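Local coordinates for protein R.MvaI (Kocuria varians, PDB 2OA9) that probably cleaves double-stranded DNA as a monomeric restriction endonuclease of the MvaI/BcnI family, recognising its target sequence asymmetrically, at residues A[198-201]-A[202-206]; A[155-158]-A[159-163]; A[192-195]-A[196-199]; A[59-62]-A[63-66]. All blocks are in the same frame, centred on the assembly; numbering follows the deposited sequence.

Contact 1: A[198-201]-A[202-206]; sequences LCRG and IENGD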
ATOM      1  N   LEU A 198       0.891   3.564  10.557  1.00 13.72           N
ATOM      2  CA  LEU A 198       1.603   2.562   9.794  1.00 13.87           C
ATOM      3  C   LEU A 198       2.262   1.569  10.704  1.00 13.11           C
ATOM      4  O   LEU A 198       2.163   0.371  10.505  1.00 14.15           O
ATOM      5  CB  LEU A 198       2.644   3.227   8.894  1.00 13.55           C
ATOM      6  CG  LEU A 198       3.579   2.299   8.127  1.00 15.22           C
ATOM      7  CD1 LEU A 198       2.826   1.733   6.959  1.00 17.02           C
ATOM      8  CD2 LEU A 198       4.853   3.002   7.640  1.00 17.86           C
ATOM      9  N   CYS A 199       2.977   2.080  11.702  1.00 13.87           N
ATOM     10  CA  CYS A 199       3.686   1.219  12.617  1.00 14.00           C
ATOM     11  C   CYS A 199       2.735   0.418  13.505  1.00 12.50           C
ATOM     12  O   CYS A 199       3.019  -0.738  13.766  1.00 13.73           O
ATOM     13  CB  CYS A 199       4.636   2.037  13.461  1.00 13.65           C
ATOM     14  SG  CYS A 199       6.043   2.697  12.512  1.00 18.00           S
ATOM     15  N   ARG A 200       1.623   1.007  13.939  1.00 12.79           N
ATOM     16  CA  ARG A 200       0.619   0.229  14.673  1.00 13.42           C
ATOM     17  C   ARG A 200       0.089  -0.908  13.818  1.00 11.93           C
ATOM     18  O   ARG A 200      -0.068  -2.036  14.260  1.00 12.95           O
ATOM     19  CB  ARG A 200      -0.568   1.080  15.156  1.00 14.37           C
ATOM     20  CG  ARG A 200      -0.249   2.064  16.247  1.00 17.93           C
ATOM     21  CD  ARG A 200      -1.539   2.776  16.765  1.00 17.57           C
ATOM     22  NE  ARG A 200      -2.282   3.557  15.749  1.00 21.27           N
ATOM     23  CZ  ARG A 200      -3.340   3.133  14.982  1.00 22.59           C
ATOM     24  NH1 ARG A 200      -3.838   1.932  15.082  1.00 20.79           N
ATOM     25  NH2 ARG A 200      -3.933   3.948  14.112  1.00 23.88           N
ATOM     26  N   GLY A 201      -0.124  -0.628  12.551  1.00 12.25           N
ATOM     27  CA  GLY A 201      -0.634  -1.635  11.645  1.00 11.17           C
ATOM     28  C   GLY A 201       0.300  -2.797  11.415  1.00 11.51           C
ATOM     29  O   GLY A 201      -0.138  -3.917  11.317  1.00 11.21           O
ATOM     30  N   ILE A 202       1.607  -2.504  11.383  1.00 12.76           N
ATOM     31  CA  ILE A 202       2.605  -3.574  11.376  1.00 13.45           C
ATOM     32  C   ILE A 202       2.540  -4.418  12.656  1.00 13.29           C
ATOM     33  O   ILE A 202       2.457  -5.636  12.609  1.00 13.55           O
ATOM     34  CB  ILE A 202       4.029  -2.982  11.127  1.00 13.79           C
ATOM     35  CG1 ILE A 202       4.119  -2.389   9.721  1.00 14.03           C
ATOM     36  CG2 ILE A 202       5.096  -4.097  11.299  1.00 16.40           C
ATOM     37  CD1 ILE A 202       5.338  -1.527   9.473  1.00 16.16           C
ATOM     38  N   GLU A 203       2.527  -3.768  13.830  1.00 13.91           N
ATOM     39  CA  GLU A 203       2.428  -4.478  15.115  1.00 14.16           C
ATOM     40  C   GLU A 203       1.189  -5.371  15.182  1.00 14.26           C
ATOM     41  O   GLU A 203       1.214  -6.460  15.746  1.00 14.56           O
ATOM     42  CB  GLU A 203       2.301  -3.486  16.297  1.00 16.02           C
ATOM     43  CG  GLU A 203       3.464  -2.569  16.483  1.00 19.49           C
ATOM     44  CD  GLU A 203       3.373  -1.797  17.788  1.00 18.53           C
ATOM     45  OE1 GLU A 203       2.312  -1.183  18.102  1.00 18.43           O
ATOM     46  OE2 GLU A 203       4.393  -1.760  18.509  1.00 18.18           O
ATOM     47  N   ASN A 204       0.090  -4.870  14.628  1.00 13.09           N
ATOM     48  CA  ASN A 204      -1.217  -5.566  14.672  1.00 13.90           C
ATOM     49  C   ASN A 204      -1.311  -6.761  13.732  1.00 14.21           C
ATOM     50  O   ASN A 204      -2.204  -7.565  13.876  1.00 16.11           O
ATOM     51  CB  ASN A 204      -2.333  -4.593  14.325  1.00 13.71           C
ATOM     52  CG  ASN A 204      -2.486  -3.480  15.374  1.00 14.65           C
ATOM     53  OD1 ASN A 204      -1.970  -3.599  16.485  1.00 16.08           O
ATOM     54  ND2 ASN A 204      -3.157  -2.416  15.011  1.00 12.90           N
ATOM     55  N   GLY A 205      -0.373  -6.865  12.787  1.00 14.02           N
ATOM     56  CA  GLY A 205      -0.341  -7.899  11.768  1.00 14.36           C
ATOM     57  C   GLY A 205      -1.117  -7.552  10.517  1.00 13.86           C
ATOM     58  O   GLY A 205      -1.257  -8.380   9.618  1.00 16.74           O
ATOM     59  N   ASP A 206      -1.587  -6.316  10.409  1.00 12.28           N
ATOM     60  CA  ASP A 206      -2.380  -5.841   9.285  1.00 12.85           C
ATOM     61  C   ASP A 206      -1.594  -5.244   8.138  1.00 13.43           C
ATOM     62  O   ASP A 206      -2.069  -5.186   7.014  1.00 15.86           O
ATOM     63  CB  ASP A 206      -3.414  -4.786   9.768  1.00 12.45           C
ATOM     64  CG  ASP A 206      -4.536  -5.382  10.593  1.00 13.74           C
ATOM     65  OD1 ASP A 206      -4.860  -6.585  10.501  1.00 15.24           O
ATOM     66  OD2 ASP A 206      -5.173  -4.631  11.402  1.00 10.83           O
TER
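Gly201 O receives the amide of Asp206, 2.9 Å to Asp206 N, at the point where helix 195-204 runs out. Just inside it, Gly205 N returns to Ile202 O at 3.1 Å. One turn earlier the helix still pairs regularly: Glu203 N reaches Cys199 O in a nearly straight bond (3.1 Å, 171° at the hydrogen), and Asn204 N bonds to Arg200 O at 2.9 Å. Asn204 also sets its CG 3.0 Å from Arg200 O, but its amide is not spent on that carbonyl: ND2 hydrogen-bonds to Tyr242 OH instead. The same hydroxyl meets Asp206 OD2, so both side chains at the helix end share one tyrosine. Glu203 lays CG against Cys199 O at 3.3 Å, with chi1 -62° placing CG beside its own backbone N; its OE2 is satisfied by Trp127 NE1. On the buried side Ile202 CD1 approaches Leu198 CG at 4.4 Å. Asp206 also joins Glu241 at a cadmium site, which probably eases the closeness of the two carboxylates. Gly205, with phi 88°, completes a Schellman motif, a classic C-terminal helix stop, before strand 207-215.

Contact 2: A[155-158]-A[159-163]; sequences LQNQ and LDKKL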
ATOM      1  N   LEU A 155      10.242   6.703   6.596  1.00 18.56           N
ATOM      2  CA  LEU A 155       8.920   6.178   6.291  1.00 17.70           C
ATOM      3  C   LEU A 155       7.943   7.311   6.128  1.00 18.02           C
ATOM      4  O   LEU A 155       7.106   7.279   5.244  1.00 17.51           O
ATOM      5  CB  LEU A 155       8.454   5.201   7.384  1.00 16.84           C
ATOM      6  CG  LEU A 155       9.336   3.957   7.511  1.00 16.68           C
ATOM      7  CD1 LEU A 155       8.823   3.160   8.694  1.00 20.80           C
ATOM      8  CD2 LEU A 155       9.412   3.116   6.250  1.00 17.87           C
ATOM      9  N   GLN A 156       8.069   8.330   6.969  1.00 19.91           N
ATOM     10  CA  GLN A 156       7.273   9.541   6.840  1.00 21.37           C
ATOM     11  C   GLN A 156       7.460  10.218   5.483  1.00 21.25           C
ATOM     12  O   GLN A 156       6.479  10.616   4.847  1.00 20.53           O
ATOM     13  CB  GLN A 156       7.640  10.527   7.934  1.00 22.49           C
ATOM     14  CG  GLN A 156       6.782  11.772   7.909  1.00 26.51           C
ATOM     15  CD  GLN A 156       6.235  12.086   9.277  1.00 31.76           C
ATOM     16  OE1 GLN A 156       5.158  11.625   9.624  1.00 34.33           O
ATOM     17  NE2 GLN A 156       6.998  12.838  10.077  1.00 35.63           N
ATOM     18  N   ASN A 157       8.709  10.286   5.027  1.00 21.01           N
ATOM     19  CA  ASN A 157       9.037  10.874   3.748  1.00 21.58           C
ATOM     20  C   ASN A 157       8.416  10.079   2.597  1.00 20.09           C
ATOM     21  O   ASN A 157       7.907  10.676   1.671  1.00 20.74           O
ATOM     22  CB  ASN A 157      10.563  10.974   3.565  1.00 21.88           C
ATOM     23  CG  ASN A 157      10.950  11.446   2.184  1.00 25.67           C
ATOM     24  OD1 ASN A 157      11.544  10.705   1.400  1.00 31.17           O
ATOM     25  ND2 ASN A 157      10.616  12.709   1.877  1.00 28.92           N
ATOM     26  N   GLN A 158       8.428   8.746   2.679  1.00 18.70           N
ATOM     27  CA  GLN A 158       7.794   7.911   1.675  1.00 18.88           C
ATOM     28  C   GLN A 158       6.302   8.144   1.606  1.00 18.93           C
ATOM     29  O   GLN A 158       5.706   8.252   0.509  1.00 19.31           O
ATOM     30  CB  GLN A 158       8.044   6.438   1.992  1.00 18.55           C
ATOM     31  CG  GLN A 158       9.435   6.021   1.704  1.00 21.11           C
ATOM     32  CD  GLN A 158       9.761   6.204   0.249  1.00 24.00           C
ATOM     33  OE1 GLN A 158       9.150   5.564  -0.609  1.00 25.74           O
ATOM     34  NE2 GLN A 158      10.676   7.132  -0.046  1.00 25.00           N
ATOM     35  N   LEU A 159       5.688   8.246   2.775  1.00 17.83           N
ATOM     36  CA  LEU A 159       4.252   8.489   2.852  1.00 19.81           C
ATOM     37  C   LEU A 159       3.908   9.858   2.244  1.00 21.28           C
ATOM     38  O   LEU A 159       3.007   9.950   1.414  1.00 21.97           O
ATOM     39  CB  LEU A 159       3.735   8.388   4.285  1.00 19.67           C
ATOM     40  CG  LEU A 159       3.713   6.992   4.913  1.00 19.82           C
ATOM     41  CD1 LEU A 159       3.577   7.153   6.409  1.00 20.83           C
ATOM     42  CD2 LEU A 159       2.604   6.078   4.347  1.00 20.70           C
ATOM     43  N   ASP A 160       4.658  10.885   2.636  1.00 23.07           N
ATOM     44  CA  ASP A 160       4.515  12.236   2.082  1.00 24.15           C
ATOM     45  C   ASP A 160       4.663  12.258   0.554  1.00 24.52           C
ATOM     46  O   ASP A 160       3.933  12.981  -0.123  1.00 25.93           O
ATOM     47  CB  ASP A 160       5.559  13.186   2.690  1.00 25.01           C
ATOM     48  CG  ASP A 160       5.309  13.509   4.162  1.00 26.83           C
ATOM     49  OD1 ASP A 160       4.199  13.271   4.698  1.00 30.52           O
ATOM     50  OD2 ASP A 160       6.197  14.035   4.869  1.00 31.78           O
ATOM     51  N   LYS A 161       5.601  11.490   0.014  1.00 23.43           N
ATOM     52  CA  LYS A 161       5.900  11.519  -1.415  1.00 24.03           C
ATOM     53  C   LYS A 161       4.999  10.621  -2.249  1.00 22.75           C
ATOM     54  O   LYS A 161       4.735  10.938  -3.406  1.00 22.63           O
ATOM     55  CB  LYS A 161       7.345  11.081  -1.671  1.00 24.94           C
ATOM     56  CG  LYS A 161       8.359  12.186  -1.884  1.00 27.76           C
ATOM     57  CD  LYS A 161       9.662  11.596  -2.441  1.00 30.74           C
ATOM     58  CE  LYS A 161      10.403  10.745  -1.421  0.50 31.51           C
ATOM     59  NZ  LYS A 161      11.819  11.203  -1.243  0.50 31.85           N
ATOM     60  N   LYS A 162       4.533   9.503  -1.670  1.00 21.05           N
ATOM     61  CA  LYS A 162       4.006   8.395  -2.457  1.00 21.17           C
ATOM     62  C   LYS A 162       2.525   8.114  -2.238  1.00 19.81           C
ATOM     63  O   LYS A 162       1.902   7.530  -3.103  1.00 20.62           O
ATOM     64  CB  LYS A 162       4.801   7.092  -2.237  1.00 21.51           C
ATOM     65  CG  LYS A 162       6.292   7.195  -2.561  1.00 25.47           C
ATOM     66  CD  LYS A 162       6.522   7.831  -3.903  1.00 28.88           C
ATOM     67  CE  LYS A 162       7.967   7.689  -4.363  1.00 31.27           C
ATOM     68  NZ  LYS A 162       8.201   6.358  -4.987  1.00 33.38           N
ATOM     69  N   LEU A 163       1.953   8.566  -1.131  1.00 19.80           N
ATOM     70  CA  LEU A 163       0.536   8.279  -0.883  1.00 20.08           C
ATOM     71  C   LEU A 163      -0.312   8.959  -1.923  1.00 20.04           C
ATOM     72  O   LEU A 163      -0.014  10.081  -2.340  1.00 20.64           O
ATOM     73  CB  LEU A 163       0.083   8.773   0.482  1.00 20.61           C
ATOM     74  CG  LEU A 163       0.402   7.939   1.717  1.00 22.54           C
ATOM     75  CD1 LEU A 163      -0.110   8.685   2.930  1.00 23.43           C
ATOM     76  CD2 LEU A 163      -0.218   6.555   1.618  1.00 21.42           C
TER
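Asn157 and Lys161, one turn apart on helix 152-162, are joined through both backbone and side chain. The Lys161 chain can be followed outward. CB rests 3.4 Å from Asn157 O, the carbonyl that also takes the Lys161 N-H at 3.0 Å. CG stays in touch with that oxygen at 3.9 Å. The chain runs on to CD; the bend at chi3 (-69°) then brings CE back towards Asn157, 3.0 Å from OD1, a tight approach, and a second bend at chi4 sets NZ. NZ donates to OD1 at 2.7 Å, lying in the carbonyl plane on a lone pair, with a C=O...N angle of 124°. Asn157 meets it by holding CG anti to its backbone N (chi1 174°). Nearby, Asp160 N bonds to Gln156 O at 2.9 Å, and Asp160 CG lies 3.2 Å from the same oxygen. The last turn is less regular: Gln158 O receives only weak bonds from Lys161 N and Lys162 N. On the inner side Leu155 and Leu159 pack on Phe73 of strand 69-74, with Gln158 also against that ring; Leu155 also meets Val195 and Leu198 of helix 195-204, and Leu163 leads off towards Phe190 of strand 179-192.

Contact 3: A[192-195]-A[196-199]; sequences DLTV and QSLC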
ATOM      1  N   ASP A 192      -5.104  10.189   4.026  1.00 18.14           N
ATOM      2  CA  ASP A 192      -3.835  10.254   4.764  1.00 18.01           C
ATOM      3  C   ASP A 192      -3.617   9.009   5.573  1.00 17.51           C
ATOM      4  O   ASP A 192      -4.564   8.317   5.964  1.00 17.18           O
ATOM      5  CB  ASP A 192      -3.745  11.476   5.674  1.00 19.00           C
ATOM      6  CG  ASP A 192      -2.311  11.753   6.140  1.00 23.06           C
ATOM      7  OD1 ASP A 192      -1.354  11.561   5.336  1.00 24.15           O
ATOM      8  OD2 ASP A 192      -2.069  12.135   7.315  1.00 27.61           O
ATOM      9  N   LEU A 193      -2.342   8.705   5.781  1.00 16.46           N
ATOM     10  CA  LEU A 193      -1.907   7.679   6.734  1.00 15.17           C
ATOM     11  C   LEU A 193      -0.657   8.174   7.423  1.00 15.59           C
ATOM     12  O   LEU A 193       0.303   8.516   6.740  1.00 17.22           O
ATOM     13  CB  LEU A 193      -1.599   6.358   6.022  1.00 14.15           C
ATOM     14  CG  LEU A 193      -1.050   5.195   6.858  1.00 14.73           C
ATOM     15  CD1 LEU A 193      -2.144   4.655   7.680  1.00 16.60           C
ATOM     16  CD2 LEU A 193      -0.498   4.111   5.912  1.00 15.95           C
ATOM     17  N   THR A 194      -0.666   8.191   8.757  1.00 14.97           N
ATOM     18  CA  THR A 194       0.486   8.649   9.526  1.00 15.63           C
ATOM     19  C   THR A 194       1.506   7.535   9.708  1.00 14.99           C
ATOM     20  O   THR A 194       1.187   6.347   9.622  1.00 14.72           O
ATOM     21  CB  THR A 194       0.102   9.122  10.923  1.00 16.58           C
ATOM     22  OG1 THR A 194      -0.474   8.039  11.646  1.00 17.64           O
ATOM     23  CG2 THR A 194      -0.986  10.231  10.910  1.00 17.39           C
ATOM     24  N   VAL A 195       2.755   7.916   9.989  1.00 15.85           N
ATOM     25  CA  VAL A 195       3.752   6.910  10.307  1.00 16.45           C
ATOM     26  C   VAL A 195       3.382   6.134  11.571  1.00 16.05           C
ATOM     27  O   VAL A 195       3.637   4.964  11.651  1.00 14.48           O
ATOM     28  CB  VAL A 195       5.200   7.495  10.350  1.00 17.78           C
ATOM     29  CG1 VAL A 195       5.368   8.448  11.500  1.00 19.90           C
ATOM     30  CG2 VAL A 195       6.215   6.347  10.354  1.00 19.64           C
ATOM     31  N   GLN A 196       2.781   6.784  12.553  1.00 16.45           N
ATOM     32  CA  GLN A 196       2.369   6.099  13.770  1.00 16.44           C
ATOM     33  C   GLN A 196       1.326   5.025  13.483  1.00 15.34           C
ATOM     34  O   GLN A 196       1.386   3.933  14.039  1.00 14.84           O
ATOM     35  CB  GLN A 196       1.823   7.089  14.798  1.00 17.33           C
ATOM     36  CG  GLN A 196       2.894   7.922  15.444  1.00 21.05           C
ATOM     37  CD  GLN A 196       3.369   9.058  14.547  1.00 25.43           C
ATOM     38  OE1 GLN A 196       2.661   9.479  13.612  1.00 25.16           O
ATOM     39  NE2 GLN A 196       4.573   9.557  14.825  1.00 30.07           N
ATOM     40  N   SER A 197       0.386   5.329  12.589  1.00 14.33           N
ATOM     41  CA  SER A 197      -0.656   4.363  12.241  1.00 13.92           C
ATOM     42  C   SER A 197      -0.053   3.221  11.422  1.00 13.37           C
ATOM     43  O   SER A 197      -0.417   2.060  11.581  1.00 14.03           O
ATOM     44  CB  SER A 197      -1.748   5.037  11.429  1.00 15.23           C
ATOM     45  OG  SER A 197      -2.543   5.888  12.196  1.00 17.41           O
ATOM     46  N   LEU A 198       0.891   3.564  10.557  1.00 13.72           N
ATOM     47  CA  LEU A 198       1.603   2.562   9.794  1.00 13.87           C
ATOM     48  C   LEU A 198       2.262   1.569  10.704  1.00 13.11           C
ATOM     49  O   LEU A 198       2.163   0.371  10.505  1.00 14.15           O
ATOM     50  CB  LEU A 198       2.644   3.227   8.894  1.00 13.55           C
ATOM     51  CG  LEU A 198       3.579   2.299   8.127  1.00 15.22           C
ATOM     52  CD1 LEU A 198       2.826   1.733   6.959  1.00 17.02           C
ATOM     53  CD2 LEU A 198       4.853   3.002   7.640  1.00 17.86           C
ATOM     54  N   CYS A 199       2.977   2.080  11.702  1.00 13.87           N
ATOM     55  CA  CYS A 199       3.686   1.219  12.617  1.00 14.00           C
ATOM     56  C   CYS A 199       2.735   0.418  13.505  1.00 12.50           C
ATOM     57  O   CYS A 199       3.019  -0.738  13.766  1.00 13.73           O
ATOM     58  CB  CYS A 199       4.636   2.037  13.461  1.00 13.65           C
ATOM     59  SG  CYS A 199       6.043   2.697  12.512  1.00 18.00           S
TER
HETATM   60  O   HOH W   1      -3.477   7.430   9.944  1.00 23.61           O
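Thr194 caps helix 195-204: its OG1 accepts the Ser197 amide, 3.0 Å from Ser197 N with 153° at the hydrogen, so the side chain takes the place of a missing backbone carbonyl before the first turn. The torsion that permits this is chi1 61°, which sets OG1 between the backbone N and the carbonyl carbon and leaves CG2 anti to the latter. The backbone of the same threonine is used too, since Thr194 O receives Leu198 N at 3.0 Å. At the third helical position, Ser197 does not close a direct capping box; instead a water spans the gap, accepting from Thr194 N and hydrogen-bonded to Ser197 OG. Arg200 adds a weak bond to that hydroxyl from one turn further on.

Val195, the first residue of the helix, is buried, and Gln196 next to it covers part of it while remaining at the surface. The Gln196 chain bends at chi2 (78°) and folds back over the valine, laying a face of its amide over the methyl: OE1 and NE2 each lie 3.6 Å from Val195 CG1, and OE1 is also near Thr194 CB. The other methyl, CG2, anti to the backbone N, faces Cys199 SG at 4.2 Å, on the side where Val195 meets Leu155 of helix 152-162. Val195 O accepts Cys199 N, the next i to i+4 bond of the helix. Leu193, arriving from strand 179-192, bridges cap and core: its CD1 presses on Ser197 CB at 3.8 Å, while CD2 reaches Leu198 CD1 at 4.2 Å.

Contact 4: A[59-62]-A[63-66]; sequences IKTH and ETAA. With CD (cadmium ion), chain E.
Thr61 is the N-cap of the short helix 62-66, which begins directly where strand 58-61 ends, and its OG1 accepts Thr64 N at 3.0 Å. The strand carries the sequence Glu58-Ile59-Lys60, which matches the E-x-K half of the signature of the PD-(D/E)xK nuclease clan; calcium has been found at Asp53, Glu58 and Ile59 in this protein, although none is bound here. The helix thus follows directly on this probable active-site strand. The capping bond is nearly straight, 160° at the hydrogen, and chi1 of 65° lodges OG1 between the threonine's own N and carbonyl carbon. Thr61 O takes Ala65 N at 2.8 Å, and Ala66 N closes on His62 O, so the first carbonyls of the turn are used. One water accepts from Thr61 N and is hydrogen-bonded to Thr64 OG1, joining strand end to helix; a second sits 2.8 Å from Thr61 OG1 and donates weakly to Glu63 OE1. Lys60 crosses Thr64 at about a right angle, its bent chain laying CD, CE and NZ along the methyl, with NZ 3.5 Å from Thr64 CG2. Ala65 packs on Met236 of helix 236-242. The same helix supplies Glu237, which shares a cadmium ion with His62; the imidazole binds that metal through ND1 at 2.3 Å.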
ATOM      1  N   ILE A  59      -9.861   3.586  -7.560  1.00 21.06           N
ATOM      2  CA  ILE A  59     -11.276   3.428  -7.302  1.00 20.63           C
ATOM      3  C   ILE A  59     -11.605   1.951  -7.234  1.00 19.32           C
ATOM      4  O   ILE A  59     -11.419   1.228  -8.210  1.00 19.99           O
ATOM      5  CB  ILE A  59     -12.106   4.058  -8.419  1.00 21.67           C
ATOM      6  CG1 ILE A  59     -11.683   5.518  -8.657  1.00 25.14           C
ATOM      7  CG2 ILE A  59     -13.582   3.960  -8.104  1.00 22.16           C
ATOM      8  CD1 ILE A  59     -12.201   6.501  -7.678  1.00 28.75           C
ATOM      9  N   LYS A  60     -12.156   1.500  -6.115  1.00 16.45           N
ATOM     10  CA  LYS A  60     -12.622   0.120  -5.971  1.00 17.14           C
ATOM     11  C   LYS A  60     -13.924   0.081  -5.194  1.00 15.25           C
ATOM     12  O   LYS A  60     -14.175   0.994  -4.444  1.00 15.61           O
ATOM     13  CB  LYS A  60     -11.587  -0.708  -5.212  1.00 18.63           C
ATOM     14  CG  LYS A  60     -10.187  -0.680  -5.814  1.00 23.99           C
ATOM     15  CD  LYS A  60      -9.540  -2.033  -5.880  1.00 28.14           C
ATOM     16  CE  LYS A  60      -9.117  -2.401  -7.292  1.00 32.31           C
ATOM     17  NZ  LYS A  60     -10.282  -2.233  -8.223  0.50 33.56           N
ATOM     18  N   THR A  61     -14.723  -0.969  -5.362  1.00 14.56           N
ATOM     19  CA  THR A  61     -15.844  -1.213  -4.464  1.00 14.98           C
ATOM     20  C   THR A  61     -15.352  -1.839  -3.176  1.00 14.81           C
ATOM     21  O   THR A  61     -14.234  -2.296  -3.097  1.00 14.44           O
ATOM     22  CB  THR A  61     -16.907  -2.125  -5.050  1.00 14.34           C
ATOM     23  OG1 THR A  61     -16.353  -3.421  -5.250  1.00 18.11           O
ATOM     24  CG2 THR A  61     -17.383  -1.667  -6.425  1.00 14.87           C
ATOM     25  N   HIS A  62     -16.217  -1.867  -2.168  1.00 14.28           N
ATOM     26  CA  HIS A  62     -15.841  -2.520  -0.895  1.00 15.39           C
ATOM     27  C   HIS A  62     -15.553  -3.982  -1.185  1.00 14.92           C
ATOM     28  O   HIS A  62     -14.627  -4.573  -0.605  1.00 14.50           O
ATOM     29  CB  HIS A  62     -16.966  -2.435   0.163  1.00 16.30           C
ATOM     30  CG  HIS A  62     -17.118  -0.977   0.628  1.00 13.52           C
ATOM     31  ND1 HIS A  62     -16.470  -0.478   1.734  1.00 14.56           N
ATOM     32  CD2 HIS A  62     -17.812   0.065   0.094  1.00 15.90           C
ATOM     33  CE1 HIS A  62     -16.707   0.811   1.831  1.00 18.77           C
ATOM     34  NE2 HIS A  62     -17.523   1.160   0.860  1.00 17.80           N
ATOM     35  N   GLU A  63     -16.332  -4.586  -2.086  1.00 15.32           N
ATOM     36  CA  GLU A  63     -16.137  -5.978  -2.435  1.00 17.30           C
ATOM     37  C   GLU A  63     -14.784  -6.242  -3.098  1.00 15.87           C
ATOM     38  O   GLU A  63     -14.092  -7.187  -2.753  1.00 17.78           O
ATOM     39  CB  GLU A  63     -17.274  -6.423  -3.344  1.00 18.08           C
ATOM     40  CG  GLU A  63     -17.296  -7.909  -3.538  1.00 22.35           C
ATOM     41  CD  GLU A  63     -18.494  -8.324  -4.356  1.00 26.96           C
ATOM     42  OE1 GLU A  63     -18.435  -8.148  -5.594  1.00 35.23           O
ATOM     43  OE2 GLU A  63     -19.497  -8.754  -3.754  1.00 35.46           O
ATOM     44  N   THR A  64     -14.405  -5.392  -4.039  1.00 15.26           N
ATOM     45  CA  THR A  64     -13.163  -5.592  -4.745  1.00 15.30           C
ATOM     46  C   THR A  64     -12.002  -5.218  -3.812  1.00 14.24           C
ATOM     47  O   THR A  64     -10.963  -5.855  -3.824  1.00 14.68           O
ATOM     48  CB  THR A  64     -13.178  -4.798  -6.033  1.00 16.85           C
ATOM     49  OG1 THR A  64     -14.193  -5.314  -6.919  1.00 21.22           O
ATOM     50  CG2 THR A  64     -11.868  -4.951  -6.777  1.00 20.28           C
ATOM     51  N   ALA A  65     -12.151  -4.157  -3.022  1.00 13.63           N
ATOM     52  CA  ALA A  65     -11.128  -3.750  -2.049  1.00 14.02           C
ATOM     53  C   ALA A  65     -10.768  -4.901  -1.105  1.00 13.06           C
ATOM     54  O   ALA A  65      -9.598  -5.089  -0.788  1.00 13.52           O
ATOM     55  CB  ALA A  65     -11.581  -2.523  -1.292  1.00 14.29           C
ATOM     56  N   ALA A  66     -11.728  -5.718  -0.711  1.00 13.14           N
ATOM     57  CA  ALA A  66     -11.467  -6.781   0.231  1.00 13.35           C
ATOM     58  C   ALA A  66     -10.541  -7.843  -0.380  1.00 13.59           C
ATOM     59  O   ALA A  66      -9.851  -8.546   0.325  1.00 14.99           O
ATOM     60  CB  ALA A  66     -12.748  -7.411   0.654  1.00 15.12           C
TER
HETATM   61 CD    CD E 900     -15.695  -1.742   3.521  1.00 17.52          CD
HETATM   62  O   HOH W   2     -14.128  -2.406  -8.086  1.00 27.01           O
HETATM   63  O   HOH W   3     -18.062  -5.031  -6.735  1.00 31.86           O

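Overall arrangement
From the N terminus the order is contact 4, contact 2, contact 3 and contact 1. Each joins residues close in sequence, so none closes a long loop and none crosses another. Contact 4 turns strand 58-61 into helix 62-66 and stands apart, its centre about 21 to 23 Å from the other centres. Contact 2 ends helix 152-162. Contacts 3 and 1 lie at the start and end of helix 195-204, overlapping at Leu198 and Cys199. The two helices meet: Leu155 of contact 2 touches Leu198, and Leu159 and Leu163 pack on Leu193 of contact 3. Strand 69-74 lies against both helices, strand 207-215 against helix 195-204, and Leu163 reaches strand 179-192.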